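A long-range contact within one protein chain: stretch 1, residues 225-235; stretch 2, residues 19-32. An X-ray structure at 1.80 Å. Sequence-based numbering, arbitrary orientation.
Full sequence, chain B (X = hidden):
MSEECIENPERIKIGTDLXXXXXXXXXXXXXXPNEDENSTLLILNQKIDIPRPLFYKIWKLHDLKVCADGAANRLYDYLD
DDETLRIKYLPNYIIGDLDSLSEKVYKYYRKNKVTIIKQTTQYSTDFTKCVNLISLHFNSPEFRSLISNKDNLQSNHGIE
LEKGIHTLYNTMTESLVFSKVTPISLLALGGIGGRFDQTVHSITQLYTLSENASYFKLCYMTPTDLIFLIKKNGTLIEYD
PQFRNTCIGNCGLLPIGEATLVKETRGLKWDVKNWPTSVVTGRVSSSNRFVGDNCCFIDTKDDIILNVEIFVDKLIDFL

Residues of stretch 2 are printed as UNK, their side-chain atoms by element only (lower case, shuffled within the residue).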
# COMPACT_ATOMS: atom_id res chain seq x y z
N ASP B 225 3.58 -3.74 -10.04
CA ASP B 225 2.80 -4.94 -9.76
C ASP B 225 1.45 -5.08 -10.43
O ASP B 225 0.88 -4.14 -11.00
CB ASP B 225 2.54 -5.04 -8.25
CG ASP B 225 3.80 -5.03 -7.43
OD1 ASP B 225 4.43 -6.10 -7.30
OD2 ASP B 225 4.17 -3.95 -6.91
N LEU B 226 0.96 -6.31 -10.34
CA LEU B 226 -0.36 -6.69 -10.78
C LEU B 226 -0.88 -7.15 -9.42
O LEU B 226 -0.26 -7.98 -8.77
CB LEU B 226 -0.32 -7.88 -11.75
CG LEU B 226 0.00 -7.59 -13.22
CD1 LEU B 226 -0.01 -8.89 -14.01
CD2 LEU B 226 -1.02 -6.62 -13.79
N ILE B 227 -1.99 -6.57 -8.98
CA ILE B 227 -2.53 -6.92 -7.67
C ILE B 227 -3.95 -7.40 -7.86
O ILE B 227 -4.78 -6.69 -8.44
CB ILE B 227 -2.51 -5.69 -6.74
CG1 ILE B 227 -1.09 -5.11 -6.69
CG2 ILE B 227 -2.97 -6.09 -5.34
CD1 ILE B 227 -0.99 -3.76 -5.98
N PHE B 228 -4.23 -8.60 -7.38
CA PHE B 228 -5.55 -9.18 -7.53
C PHE B 228 -5.88 -10.17 -6.41
O PHE B 228 -5.02 -10.50 -5.60
CB PHE B 228 -5.65 -9.87 -8.89
CG PHE B 228 -4.59 -10.89 -9.13
CD1 PHE B 228 -4.84 -12.25 -8.94
CD2 PHE B 228 -3.31 -10.50 -9.54
CE1 PHE B 228 -3.85 -13.20 -9.15
CE2 PHE B 228 -2.31 -11.45 -9.75
CZ PHE B 228 -2.58 -12.80 -9.56
N LEU B 229 -7.12 -10.64 -6.39
CA LEU B 229 -7.54 -11.57 -5.35
C LEU B 229 -7.47 -13.03 -5.77
O LEU B 229 -7.80 -13.38 -6.90
CB LEU B 229 -8.96 -11.22 -4.89
CG LEU B 229 -9.51 -11.99 -3.68
CD1 LEU B 229 -10.48 -11.11 -2.92
CD2 LEU B 229 -10.17 -13.27 -4.14
N ILE B 230 -7.03 -13.86 -4.83
CA ILE B 230 -6.92 -15.30 -5.03
C ILE B 230 -8.01 -15.97 -4.20
O ILE B 230 -8.02 -15.85 -2.97
CB ILE B 230 -5.53 -15.81 -4.58
CG1 ILE B 230 -4.46 -15.35 -5.57
CG2 ILE B 230 -5.55 -17.33 -4.44
CD1 ILE B 230 -4.66 -15.88 -6.98
N LYS B 231 -8.94 -16.65 -4.86
CA LYS B 231 -10.02 -17.33 -4.16
C LYS B 231 -9.49 -18.48 -3.32
O LYS B 231 -8.51 -19.14 -3.67
CB LYS B 231 -11.06 -17.85 -5.16
CG LYS B 231 -11.84 -16.76 -5.90
CD LYS B 231 -13.15 -16.39 -5.21
CE LYS B 231 -13.01 -15.26 -4.19
NZ LYS B 231 -14.31 -14.96 -3.50
N LYS B 232 -10.16 -18.72 -2.20
CA LYS B 232 -9.81 -19.77 -1.25
C LYS B 232 -9.99 -21.18 -1.82
O LYS B 232 -10.59 -21.37 -2.87
CB LYS B 232 -10.69 -19.63 -0.01
CG LYS B 232 -12.17 -19.70 -0.35
CD LYS B 232 -13.07 -19.56 0.86
CE LYS B 232 -14.53 -19.63 0.43
NZ LYS B 232 -15.48 -19.56 1.57
N ASN B 233 -9.46 -22.15 -1.09
CA ASN B 233 -9.58 -23.57 -1.43
C ASN B 233 -8.88 -24.11 -2.68
O ASN B 233 -9.26 -25.16 -3.19
CB ASN B 233 -11.06 -23.93 -1.47
CG ASN B 233 -11.73 -23.76 -0.12
OD1 ASN B 233 -12.95 -23.57 -0.04
ND2 ASN B 233 -10.95 -23.83 0.95
N GLY B 234 -7.87 -23.40 -3.17
CA GLY B 234 -7.15 -23.91 -4.33
C GLY B 234 -7.31 -23.18 -5.64
O GLY B 234 -8.32 -23.33 -6.33
N THR B 235 -6.30 -22.39 -6.00
CA THR B 235 -6.30 -21.63 -7.24
C THR B 235 -5.01 -21.93 -7.99
O THR B 235 -3.92 -21.84 -7.43
CB THR B 235 -6.38 -20.11 -6.99
OG1 THR B 235 -7.67 -19.77 -6.46
CG2 THR B 235 -6.17 -19.35 -8.29
N UNK B 19 -4.40 -33.11 -4.43
CA UNK B 19 -5.02 -31.80 -4.30
C UNK B 19 -6.23 -31.55 -5.19
O UNK B 19 -6.45 -32.25 -6.19
c UNK B 19 -2.76 -29.61 -6.58
c UNK B 19 -3.56 -30.80 -6.08
c UNK B 19 -2.78 -30.84 -3.71
c UNK B 19 -3.99 -30.70 -4.61
N UNK B 20 -7.00 -30.53 -4.84
CA UNK B 20 -8.18 -30.17 -5.60
C UNK B 20 -8.13 -28.72 -6.06
O UNK B 20 -8.01 -27.80 -5.25
c UNK B 20 -9.43 -30.42 -4.75
o UNK B 20 -9.91 -32.66 -5.42
c UNK B 20 -9.68 -31.89 -4.49
n UNK B 20 -9.62 -32.29 -3.23
N UNK B 21 -8.21 -28.54 -7.37
CA UNK B 21 -8.17 -27.23 -7.99
C UNK B 21 -9.58 -26.69 -8.13
O UNK B 21 -10.42 -27.23 -8.84
c UNK B 21 -6.09 -27.86 -9.22
c UNK B 21 -7.51 -27.32 -9.38
c UNK B 21 -5.44 -28.27 -10.53
c UNK B 21 -7.50 -25.95 -10.05
N UNK B 22 -9.83 -25.59 -7.43
CA UNK B 22 -11.13 -24.98 -7.46
C UNK B 22 -11.27 -23.84 -8.46
O UNK B 22 -12.37 -23.42 -8.79
c UNK B 22 -14.50 -21.63 -3.51
n UNK B 22 -14.19 -22.40 -4.54
n UNK B 22 -13.60 -21.37 -2.58
c UNK B 22 -12.80 -23.88 -6.00
c UNK B 22 -12.88 -23.01 -4.77
c UNK B 22 -11.45 -24.46 -6.07
n UNK B 22 -15.71 -21.10 -3.42
N UNK B 23 -10.13 -23.31 -8.89
CA UNK B 23 -10.09 -22.23 -9.85
C UNK B 23 -8.78 -22.18 -10.62
O UNK B 23 -7.72 -22.38 -10.02
n UNK B 23 -11.75 -20.66 -7.25
c UNK B 23 -11.68 -20.74 -8.57
o UNK B 23 -12.68 -20.70 -9.29
c UNK B 23 -10.30 -20.88 -9.16
N UNK B 24 -8.87 -21.97 -11.95
CA UNK B 24 -7.68 -21.84 -12.81
C UNK B 24 -7.70 -20.46 -13.47
O UNK B 24 -8.75 -19.96 -13.87
c UNK B 24 -7.04 -25.20 -14.60
c UNK B 24 -7.64 -22.92 -13.90
c UNK B 24 -6.51 -26.57 -14.22
n UNK B 24 -6.17 -27.41 -15.42
c UNK B 24 -7.21 -24.27 -13.41
N UNK B 25 -6.53 -19.85 -13.57
CA UNK B 25 -6.43 -18.54 -14.20
C UNK B 25 -5.05 -18.30 -14.79
O UNK B 25 -4.04 -18.76 -14.24
c UNK B 25 -3.56 -15.93 -12.68
s UNK B 25 -5.08 -15.78 -11.74
c UNK B 25 -6.75 -17.43 -13.20
c UNK B 25 -5.82 -17.39 -12.02
N UNK B 26 -5.00 -17.59 -15.91
CA UNK B 26 -3.73 -17.28 -16.56
C UNK B 26 -3.44 -15.81 -16.29
O UNK B 26 -4.33 -14.96 -16.41
c UNK B 26 -3.83 -17.53 -18.07
c UNK B 26 -2.48 -17.51 -18.76
n UNK B 26 -2.11 -18.63 -19.37
o UNK B 26 -1.77 -16.50 -18.74
N UNK B 27 -2.20 -15.50 -15.92
CA UNK B 27 -1.81 -14.13 -15.61
C UNK B 27 -2.12 -13.13 -16.71
O UNK B 27 -2.51 -11.99 -16.44
c UNK B 27 -0.62 -13.94 -12.79
c UNK B 27 0.08 -14.69 -13.92
c UNK B 27 1.58 -14.62 -13.75
c UNK B 27 -0.32 -14.07 -15.26
N UNK B 28 -1.95 -13.54 -17.96
CA UNK B 28 -2.21 -12.65 -19.09
C UNK B 28 -3.66 -12.21 -19.18
O UNK B 28 -3.96 -11.10 -19.63
c UNK B 28 -1.82 -13.33 -20.41
c UNK B 28 -0.32 -13.41 -20.64
c UNK B 28 0.00 -14.19 -21.90
c UNK B 28 1.50 -14.22 -22.15
n UNK B 28 1.85 -15.19 -23.22
N UNK B 29 -4.57 -13.07 -18.74
CA UNK B 29 -6.00 -12.78 -18.79
C UNK B 29 -6.39 -11.62 -17.87
O UNK B 29 -7.47 -11.05 -18.02
o UNK B 29 -7.57 -17.13 -19.95
c UNK B 29 -7.19 -16.48 -18.96
c UNK B 29 -6.79 -14.04 -18.43
o UNK B 29 -7.49 -16.79 -17.78
c UNK B 29 -6.32 -15.27 -19.18
N UNK B 30 -5.51 -11.28 -16.93
CA UNK B 30 -5.78 -10.18 -16.02
C UNK B 30 -5.69 -8.86 -16.79
O UNK B 30 -6.32 -7.87 -16.43
c UNK B 30 -4.76 -11.32 -13.88
c UNK B 30 -6.03 -11.28 -13.05
c UNK B 30 -3.54 -11.23 -12.98
c UNK B 30 -4.75 -10.16 -14.88
N UNK B 31 -4.89 -8.87 -17.85
CA UNK B 31 -4.69 -7.69 -18.69
C UNK B 31 -5.42 -7.79 -20.02
O UNK B 31 -5.95 -6.80 -20.52
c UNK B 31 -2.98 -6.25 -19.84
c UNK B 31 -0.91 -7.36 -17.83
c UNK B 31 -2.42 -7.36 -17.66
c UNK B 31 -3.19 -7.49 -18.98
N UNK B 32 -5.44 -8.99 -20.59
CA UNK B 32 -6.11 -9.22 -21.87
C UNK B 32 -7.42 -9.98 -21.66
O UNK B 32 -7.43 -11.21 -21.56
c UNK B 32 -5.56 -10.51 -26.37
n UNK B 32 -6.83 -10.39 -26.05
c UNK B 32 -6.94 -10.17 -24.70
n UNK B 32 -4.84 -10.38 -25.27
c UNK B 32 -5.17 -9.99 -22.80
c UNK B 32 -5.68 -10.16 -24.20

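Position 19 carries four side-chain carbons, forked at the first, with one arm two carbons long; this is isoleucine, and Ile19 stays out of reach of stretch 1. At position 20 two carbons end in one oxygen and one nitrogen, the amide of asparagine. The end of the Asn20 side chain leads away, but its backbone O lies 4.1 Å from Gly234 CA. Position 21 again has four carbons forked at the first, one arm longer: Ile21, directed sideways.

Position 22 extends three carbons, a nitrogen and a carbon bearing two further nitrogens, a guanidinium that reaches the backbone of Lys232. It is arginine, and Arg22 NH1 donates a hydrogen bond to Lys232 O (3.0 Å), which sits at the guanidinium edge. Position 23 has two carbons, the second with one oxygen and one nitrogen, packed beside Lys231: Asn23, whose ND2 is 3.6 Å from Lys231 CB. Position 24, four carbons in a row ending in nitrogen, is lysine; Lys24 points away.

Position 25 is unbranched, two carbons, a sulfur and a carbon, and only methionine fits. Met25 SD approaches Phe228 CE1 to 3.9 Å, obliquely to the ring. Position 26, two carbons capped by oxygen and nitrogen, is Asn26; its OD1 accepts a hydrogen bond from the backbone N of position 28 (3.1 Å). Position 27 has four carbons forked at the second, near Phe228, hence leucine, with Leu27 CD2 3.9 Å from Phe228 CZ. Position 28, four carbons ending in nitrogen, is Lys28, pointing away. Position 29 has three carbons, the third holding two oxygens: Glu29, whose OE1 accepts from Asn26 N (3.2 Å).

Position 30, four carbons forked at the second, sets a methyl over one face of Phe228. This is leucine; Leu30 CD1 lies 3.7 Å from the ring centroid in a CH-pi contact. Position 31, forked at the first carbon with one longer arm, is Ile31, its CD1 4.1 Å from Leu226 CD2. Position 32, one carbon and a five-membered ring with two nitrogens, is His32, out of reach.

The contact joins a polar end to an apolar one. Gly234 O accepts from Arg22 N (2.9 Å) and, weakly, from Asn23 N (3.1 Å), beside a parallel bridge between Thr235 and Asn23. A CB on Gly234 would clash with Asn20 O, so the close backbone approach depends on glycine. Farther along, Leu226 and Phe228 point toward stretch 2 and pack against Met25, Leu27, Leu30 and Ile31.

Stretch 2 19-32: INIRNKMNLKELIH
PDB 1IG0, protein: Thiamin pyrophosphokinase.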